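Local coordinates for uncharacterized protein YqbN (Bacillus subtilis, PDB 3KLU), which is of unknown function but probably acts as a chaperone in the assembly of phage-like tails, at residues I21-V26 against F46-T51; V28-R33 against V42-K47; E56-N61 against Q79-R84. One frame throughout, in Å; residues are numbered along the deposited sequence.

Contact 1: residues I21-V26 against F46-T51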
# COMPACT_ATOMS: atom_id res chain seq x y z
N ILE A 21 15.47 13.64 -0.31
CA ILE A 21 15.48 12.27 0.19
C ILE A 21 14.22 11.57 -0.29
O ILE A 21 13.14 12.14 -0.29
CB ILE A 21 15.50 12.30 1.71
CG1 ILE A 21 16.81 12.93 2.15
CG2 ILE A 21 15.35 10.90 2.27
CD1 ILE A 21 16.80 13.34 3.57
N ASP A 22 14.34 10.33 -0.70
CA ASP A 22 13.13 9.73 -1.16
C ASP A 22 12.45 8.86 -0.14
O ASP A 22 13.04 8.48 0.88
CB ASP A 22 13.36 8.94 -2.44
CG ASP A 22 12.12 8.94 -3.33
OD1 ASP A 22 11.19 8.11 -3.09
OD2 ASP A 22 12.07 9.79 -4.25
N ALA A 23 11.19 8.56 -0.45
CA ALA A 23 10.33 7.74 0.38
C ALA A 23 10.88 6.36 0.70
O ALA A 23 11.46 5.66 -0.13
CB ALA A 23 8.96 7.59 -0.28
N GLU A 24 10.68 6.01 1.95
CA GLU A 24 11.07 4.76 2.55
C GLU A 24 11.20 3.46 1.77
O GLU A 24 11.89 3.32 0.76
CB GLU A 24 10.09 4.49 3.68
CG GLU A 24 8.74 5.26 3.56
CD GLU A 24 7.95 4.93 2.30
OE1 GLU A 24 8.32 3.95 1.63
OE2 GLU A 24 6.96 5.64 1.99
N GLU A 25 10.48 2.51 2.35
CA GLU A 25 10.31 1.11 2.02
C GLU A 25 10.42 0.64 3.46
O GLU A 25 11.49 0.32 3.96
CB GLU A 25 11.42 0.55 1.15
CG GLU A 25 10.99 0.44 -0.30
CD GLU A 25 11.30 -0.93 -0.91
OE1 GLU A 25 11.78 -1.83 -0.18
OE2 GLU A 25 11.06 -1.11 -2.13
N VAL A 26 9.28 0.71 4.13
CA VAL A 26 9.11 0.38 5.53
C VAL A 26 8.55 -1.03 5.72
O VAL A 26 7.49 -1.38 5.16
CB VAL A 26 8.13 1.41 6.13
CG1 VAL A 26 7.76 1.06 7.54
CG2 VAL A 26 8.76 2.78 6.06
N PHE A 46 6.00 -1.69 2.79
CA PHE A 46 5.22 -0.55 2.32
C PHE A 46 6.16 0.51 1.76
O PHE A 46 7.36 0.54 2.11
CB PHE A 46 4.41 0.08 3.45
CG PHE A 46 3.34 -0.84 4.05
CD1 PHE A 46 3.69 -1.85 4.95
CD2 PHE A 46 1.99 -0.62 3.78
CE1 PHE A 46 2.70 -2.61 5.58
CE2 PHE A 46 0.99 -1.38 4.40
CZ PHE A 46 1.34 -2.37 5.30
N LYS A 47 5.62 1.34 0.88
CA LYS A 47 6.35 2.43 0.26
C LYS A 47 5.31 3.36 -0.33
O LYS A 47 4.60 2.98 -1.26
CB LYS A 47 7.26 1.95 -0.85
CG LYS A 47 8.10 3.07 -1.46
CD LYS A 47 8.75 2.58 -2.75
CE LYS A 47 9.93 3.45 -3.12
NZ LYS A 47 9.41 4.83 -3.17
N ALA A 48 5.20 4.56 0.23
CA ALA A 48 4.26 5.58 -0.23
C ALA A 48 4.23 5.76 -1.76
O ALA A 48 5.25 5.65 -2.47
CB ALA A 48 4.58 6.93 0.42
N ILE A 49 3.04 6.00 -2.28
CA ILE A 49 2.93 6.23 -3.71
C ILE A 49 2.99 7.76 -3.88
O ILE A 49 3.19 8.49 -2.92
CB ILE A 49 1.63 5.62 -4.26
CG1 ILE A 49 0.42 6.21 -3.53
CG2 ILE A 49 1.67 4.11 -4.04
CD1 ILE A 49 -0.91 5.91 -4.18
N THR A 50 2.82 8.24 -5.10
CA THR A 50 2.93 9.66 -5.32
C THR A 50 1.62 10.38 -5.12
O THR A 50 0.51 9.77 -5.09
CB THR A 50 3.42 9.93 -6.73
OG1 THR A 50 2.42 9.50 -7.65
CG2 THR A 50 4.70 9.10 -7.00
N THR A 51 1.74 11.68 -4.96
CA THR A 51 0.58 12.52 -4.79
C THR A 51 -0.22 12.49 -6.09
O THR A 51 -1.44 12.38 -6.08
CB THR A 51 1.04 13.94 -4.41
OG1 THR A 51 1.75 13.87 -3.16
CG2 THR A 51 -0.16 14.89 -4.34
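The Phe46 ring meets the backbone of Val26 at its edge: Val26 O lies near the ring plane, with CD1 of Phe46 3.8 Å from Val26 O. Elsewhere the ring is covered by helix 120-133, where it packs on Lys129 and Ile133 and meets the indole of Trp126. The second flat group is the carboxylate of Glu24, which reaches across to the other backbone. Its OE2 accepts a hydrogen bond from Ala48 N at 2.7 Å on the syn side, only 16° out of the carboxylate plane. The Glu24 chain is bent at chi2 (61°), which brings CD back over Lys47 and Ala48; the side chain is poorly ordered, however, with high B factors, and the fit of OE1 against Lys47 is doubtful.

Val26 and Phe46 form an antiparallel hydrogen-bonded pair. Phe46 N gives to Val26 O and Val26 N to Phe46 O, both at 2.8 Å. Phe46 O also receives a CA-H...O contact from Glu25 CA at 3.0 Å.

Lys47 extends across 21-26, with CG anti to the backbone N (chi1 -177°), crossing Glu25 at a slant and meeting Asp22 at about a right angle. Its CD touches CG of Glu25 at 3.9 Å, and a turn at chi4 brings NZ to Asp22 OD1 at 3.7 Å, a long salt bridge whose acid partner is poorly ordered. Beyond it, Ala48 leads through Thr50, which caps the start of helix 51-60 by its OG1 bond to Arg53 N. The arrangement is that of a frayed antiparallel strand pair: regular pairing ends at Val26 and Phe46, and a side-chain carboxylate takes up the backbone N-H of Ala48.

Contact 2: residues V28-R33 against V42-K47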
# COMPACT_ATOMS: atom_id res chain seq x y z
N VAL A 28 6.78 -3.90 7.94
CA VAL A 28 5.83 -3.93 9.03
C VAL A 28 5.22 -5.31 9.11
O VAL A 28 4.66 -5.81 8.12
CB VAL A 28 4.64 -2.96 8.78
CG1 VAL A 28 3.72 -2.98 9.97
CG2 VAL A 28 5.14 -1.55 8.49
N PRO A 29 5.29 -5.95 10.29
CA PRO A 29 4.72 -7.29 10.46
C PRO A 29 3.20 -7.19 10.67
O PRO A 29 2.71 -7.22 11.78
CB PRO A 29 5.47 -7.83 11.67
CG PRO A 29 5.61 -6.59 12.51
CD PRO A 29 5.96 -5.49 11.52
N ILE A 30 2.47 -7.08 9.58
CA ILE A 30 1.02 -6.96 9.63
C ILE A 30 0.30 -8.18 10.21
O ILE A 30 -0.81 -8.05 10.71
CB ILE A 30 0.48 -6.68 8.21
CG1 ILE A 30 0.79 -5.22 7.83
CG2 ILE A 30 -1.02 -6.97 8.12
CD1 ILE A 30 0.05 -4.20 8.64
N SER A 31 0.92 -9.36 10.12
CA SER A 31 0.31 -10.57 10.66
C SER A 31 1.32 -11.64 11.02
O SER A 31 2.31 -11.87 10.31
CB SER A 31 -0.71 -11.15 9.68
OG SER A 31 -1.12 -12.43 10.13
N LYS A 32 1.07 -12.32 12.14
CA LYS A 32 1.97 -13.38 12.58
C LYS A 32 1.67 -14.72 11.87
O LYS A 32 2.40 -15.69 12.05
CB LYS A 32 1.88 -13.55 14.09
CG LYS A 32 2.33 -12.33 14.93
CD LYS A 32 2.13 -12.66 16.41
CE LYS A 32 2.40 -11.50 17.35
NZ LYS A 32 1.94 -11.83 18.75
N ARG A 33 0.62 -14.74 11.05
CA ARG A 33 0.23 -15.94 10.32
C ARG A 33 1.09 -16.11 9.09
O ARG A 33 1.00 -17.14 8.44
CB ARG A 33 -1.25 -15.87 9.91
CG ARG A 33 -2.22 -15.75 11.06
CD ARG A 33 -3.54 -15.21 10.55
NE ARG A 33 -3.83 -15.80 9.26
CZ ARG A 33 -4.24 -15.13 8.20
NH1 ARG A 33 -4.44 -13.83 8.24
NH2 ARG A 33 -4.39 -15.78 7.07
N VAL A 42 6.94 -12.89 8.20
CA VAL A 42 7.29 -12.26 6.93
C VAL A 42 6.59 -10.92 6.97
O VAL A 42 5.38 -10.84 6.77
CB VAL A 42 6.74 -13.09 5.79
CG1 VAL A 42 7.02 -12.40 4.49
CG2 VAL A 42 7.35 -14.53 5.83
N PRO A 43 7.34 -9.84 7.26
CA PRO A 43 6.69 -8.51 7.31
C PRO A 43 6.28 -7.98 5.95
O PRO A 43 6.83 -8.37 4.92
CB PRO A 43 7.75 -7.63 7.97
CG PRO A 43 9.03 -8.23 7.47
CD PRO A 43 8.79 -9.72 7.55
N PHE A 44 5.28 -7.11 5.95
CA PHE A 44 4.85 -6.49 4.71
C PHE A 44 5.82 -5.34 4.48
O PHE A 44 6.32 -4.74 5.43
CB PHE A 44 3.47 -5.89 4.88
CG PHE A 44 2.37 -6.83 4.60
CD1 PHE A 44 2.47 -8.16 4.95
CD2 PHE A 44 1.21 -6.37 4.03
CE1 PHE A 44 1.38 -9.03 4.73
CE2 PHE A 44 0.11 -7.22 3.81
CZ PHE A 44 0.20 -8.55 4.16
N ILE A 45 6.08 -5.04 3.21
CA ILE A 45 6.92 -3.92 2.83
C ILE A 45 6.03 -2.87 2.17
O ILE A 45 5.37 -3.15 1.13
CB ILE A 45 7.98 -4.32 1.85
CG1 ILE A 45 8.89 -5.34 2.49
CG2 ILE A 45 8.82 -3.09 1.45
CD1 ILE A 45 9.95 -5.85 1.52
N PHE A 46 6.00 -1.69 2.79
CA PHE A 46 5.22 -0.55 2.32
C PHE A 46 6.16 0.51 1.76
O PHE A 46 7.36 0.54 2.11
CB PHE A 46 4.41 0.08 3.45
CG PHE A 46 3.34 -0.84 4.05
CD1 PHE A 46 3.69 -1.85 4.95
CD2 PHE A 46 1.99 -0.62 3.78
CE1 PHE A 46 2.70 -2.61 5.58
CE2 PHE A 46 0.99 -1.38 4.40
CZ PHE A 46 1.34 -2.37 5.30
N LYS A 47 5.62 1.34 0.88
CA LYS A 47 6.35 2.43 0.26
C LYS A 47 5.31 3.36 -0.33
O LYS A 47 4.60 2.98 -1.26
CB LYS A 47 7.26 1.95 -0.85
CG LYS A 47 8.10 3.07 -1.46
CD LYS A 47 8.75 2.58 -2.75
CE LYS A 47 9.93 3.45 -3.12
NZ LYS A 47 9.41 4.83 -3.17
O HOH W 1 3.43 -10.14 8.58
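Two prolines face each other where the strand pairing ends: Pro29 and Pro43 have their CA atoms 3.9 Å apart, and CB of Pro43 lies 3.6 Å from Val28 O. Neither has an amide hydrogen to give, and Pro29 sits at the centre of an inverse gamma turn, in which Ile30 N makes a weak bond back to Val28 O.

That carbonyl is therefore shared. It also accepts from Phe44 N at 2.6 Å, and Val28 N gives to Phe44 O at 2.7 Å, which makes Val28 and Phe44 an antiparallel hydrogen-bonded pair.

The turn swings Ile30 over the ring of Phe44. Ile30 CB stands 4.0 Å from the Phe44 ring centroid and 9° off the normal, a CH-pi contact over the face. With CG1 anti to the carbonyl carbon (chi1 -74°), Ile30 also puts that methylene at the edge of the Phe46 ring, 3.9 Å from Phe46 CZ. Val28 adds its CB, 3.8 Å from Phe46 CE1, and its CG2 branch against CD1. The Phe44 ring also meets Trp126 of helix 120-133, as the Phe46 ring does, so Val28 and Ile30 pack against an aromatic cluster.

Past the prolines a water spans the diverging chains, accepting from Ser31 N and donating to Val42 O. Ser31 OG takes Arg33 N in an ST turn and has a second partner in Glu122. This is the end of an antiparallel strand pair in a three-stranded sheet, where 26-28 leaves through an inverse gamma turn into the loop leading to 44-46.

Contact 3: residues E56-N61 against Q79-R84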
# COMPACT_ATOMS: atom_id res chain seq x y z
N GLU A 56 -5.14 10.34 -9.33
CA GLU A 56 -5.85 9.54 -10.31
C GLU A 56 -6.72 8.50 -9.60
O GLU A 56 -7.76 8.11 -10.12
CB GLU A 56 -4.92 8.78 -11.22
CG GLU A 56 -3.57 9.35 -11.43
CD GLU A 56 -2.76 8.41 -12.27
OE1 GLU A 56 -1.52 8.35 -12.13
OE2 GLU A 56 -3.38 7.72 -13.10
N LEU A 57 -6.31 8.04 -8.43
CA LEU A 57 -7.14 7.07 -7.74
C LEU A 57 -8.42 7.69 -7.24
O LEU A 57 -9.49 7.06 -7.28
CB LEU A 57 -6.39 6.42 -6.56
CG LEU A 57 -5.35 5.41 -7.06
CD1 LEU A 57 -4.44 4.94 -5.92
CD2 LEU A 57 -6.11 4.25 -7.75
N GLU A 58 -8.34 8.93 -6.78
CA GLU A 58 -9.55 9.57 -6.27
C GLU A 58 -10.53 9.72 -7.41
O GLU A 58 -11.69 9.34 -7.28
CB GLU A 58 -9.25 10.94 -5.68
CG GLU A 58 -10.34 11.36 -4.74
CD GLU A 58 -10.38 12.84 -4.54
OE1 GLU A 58 -9.30 13.45 -4.34
OE2 GLU A 58 -11.50 13.40 -4.57
N LYS A 59 -10.04 10.28 -8.51
CA LYS A 59 -10.83 10.47 -9.72
C LYS A 59 -11.48 9.14 -10.08
O LYS A 59 -12.70 9.04 -10.24
CB LYS A 59 -9.89 10.94 -10.83
CG LYS A 59 -10.34 10.65 -12.24
CD LYS A 59 -9.27 11.11 -13.22
CE LYS A 59 -9.53 10.61 -14.65
NZ LYS A 59 -9.46 9.12 -14.78
N GLU A 60 -10.64 8.12 -10.19
CA GLU A 60 -11.03 6.76 -10.51
C GLU A 60 -12.13 6.19 -9.60
O GLU A 60 -12.84 5.28 -10.00
CB GLU A 60 -9.78 5.89 -10.39
CG GLU A 60 -9.71 4.66 -11.25
CD GLU A 60 -8.26 4.26 -11.53
OE1 GLU A 60 -7.56 5.03 -12.22
OE2 GLU A 60 -7.82 3.19 -11.06
N ASN A 61 -12.27 6.73 -8.39
CA ASN A 61 -13.30 6.24 -7.46
C ASN A 61 -14.34 7.26 -7.05
O ASN A 61 -14.92 7.20 -5.96
CB ASN A 61 -12.64 5.63 -6.22
CG ASN A 61 -11.92 4.35 -6.54
OD1 ASN A 61 -12.48 3.27 -6.44
ND2 ASN A 61 -10.66 4.46 -6.97
N GLN A 79 -14.04 3.67 0.61
CA GLN A 79 -13.67 2.31 0.97
C GLN A 79 -12.73 1.75 -0.10
O GLN A 79 -11.63 1.28 0.19
CB GLN A 79 -14.93 1.46 1.02
CG GLN A 79 -14.87 0.24 1.94
CD GLN A 79 -15.22 0.59 3.38
OE1 GLN A 79 -14.56 1.43 4.01
NE2 GLN A 79 -16.25 -0.06 3.91
N ARG A 80 -13.21 1.82 -1.32
CA ARG A 80 -12.53 1.33 -2.48
C ARG A 80 -11.27 2.13 -2.78
O ARG A 80 -10.23 1.59 -3.12
CB ARG A 80 -13.47 1.42 -3.65
CG ARG A 80 -12.94 0.85 -4.88
CD ARG A 80 -13.02 -0.62 -4.81
NE ARG A 80 -12.35 -1.20 -5.96
CZ ARG A 80 -12.15 -2.49 -6.14
NH1 ARG A 80 -12.59 -3.35 -5.22
NH2 ARG A 80 -11.50 -2.91 -7.22
N PHE A 81 -11.40 3.45 -2.67
CA PHE A 81 -10.32 4.40 -2.88
C PHE A 81 -9.14 4.08 -1.97
O PHE A 81 -8.02 3.91 -2.42
CB PHE A 81 -10.86 5.80 -2.59
CG PHE A 81 -9.82 6.87 -2.53
CD1 PHE A 81 -8.92 7.04 -3.56
CD2 PHE A 81 -9.79 7.76 -1.45
CE1 PHE A 81 -8.00 8.09 -3.54
CE2 PHE A 81 -8.87 8.81 -1.41
CZ PHE A 81 -7.97 8.98 -2.47
N TYR A 82 -9.41 3.97 -0.68
CA TYR A 82 -8.36 3.68 0.27
C TYR A 82 -7.73 2.31 0.07
O TYR A 82 -6.52 2.13 0.21
CB TYR A 82 -8.90 3.83 1.69
CG TYR A 82 -9.28 5.24 1.98
CD1 TYR A 82 -8.49 6.28 1.53
CD2 TYR A 82 -10.44 5.56 2.71
CE1 TYR A 82 -8.81 7.61 1.78
CE2 TYR A 82 -10.78 6.90 2.97
CZ TYR A 82 -9.94 7.92 2.49
OH TYR A 82 -10.20 9.26 2.71
N ALA A 83 -8.57 1.34 -0.27
CA ALA A 83 -8.09 -0.01 -0.47
C ALA A 83 -7.12 -0.01 -1.64
O ALA A 83 -6.04 -0.62 -1.56
CB ALA A 83 -9.28 -0.96 -0.74
N ARG A 84 -7.49 0.67 -2.72
CA ARG A 84 -6.63 0.72 -3.87
C ARG A 84 -5.31 1.38 -3.46
O ARG A 84 -4.25 0.96 -3.89
CB ARG A 84 -7.27 1.53 -5.01
CG ARG A 84 -8.73 1.27 -5.27
CD ARG A 84 -8.99 0.21 -6.31
NE ARG A 84 -8.11 0.32 -7.48
CZ ARG A 84 -8.19 1.25 -8.42
NH1 ARG A 84 -9.12 2.20 -8.36
NH2 ARG A 84 -7.34 1.22 -9.44
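Arg84 reaches across to Glu60 and grips it, in a near-antiparallel helix pair whose short axes pass 9.3 Å apart at 149°. Arg84 NH2 donates to Glu60 OE2 at 2.6 Å, the oxygen lying in the guanidinium plane; NH1 adds a weak bond to the same oxygen. Carboxylate and guanidinium are nearly coplanar. Over one face of the guanidinium sits the methyl CD2 of Leu57, 3.7 Å from Arg84 NH2 and offset toward the rim. The charged group thus has an apolar side as well as an ionic edge.

The other half of the contact is Phe81. Its CG is anti to the backbone N (chi1 170°), and the ring beyond it inserts its CE1 corner against the 57-58 backbone, 3.4 Å from Glu58 N. Leu57 CB lies at the ring edge, in plane, while Glu58 CG rides over one face, toward the rim.

Asn61 comes next. Its CB packs on CB of Phe81, and its amide nitrogen stands by Arg84 NH1 without bonding it, since both are donors.

Farther out, other parts of the chain pack round the pair. Leu76 packs on both Glu58 and Asn61, Val110 of helix 109-116 touches Arg80 and Arg84, and the guanidinium of Arg80 has its salt bridge to Asp108. Leu57 also packs on Ile85 and Glu88, farther along helix 78-89. What fixes the Asn61 amide is a bond within its own segment: ND2 donates to Leu57 O at 2.9 Å, almost straight at 176° and with the carbonyl oxygen in the amide plane.

Contacts 1 and 2 share Phe46 and Lys47, and their centres lie 16 Å apart at the two ends of the pairing between strands 26-28 and 44-46. They also touch, Glu25 OE1 lying 3.6 Å from Ile45 CG2. Contact 3 follows later in the chain, joining helices 51-60 and 78-89; its centre is 18 Å from that of contact 1 and 22 Å from that of contact 2, which lies across the chain's centre. Segment 46-51 runs from the sheet to helix 51-60, and Ile49 CD1 meets Leu57 CD1 at 4.1 Å. Helix 78-89 then leads into the third strand, 90-92, so the chain passes from sheet to helix pair and back.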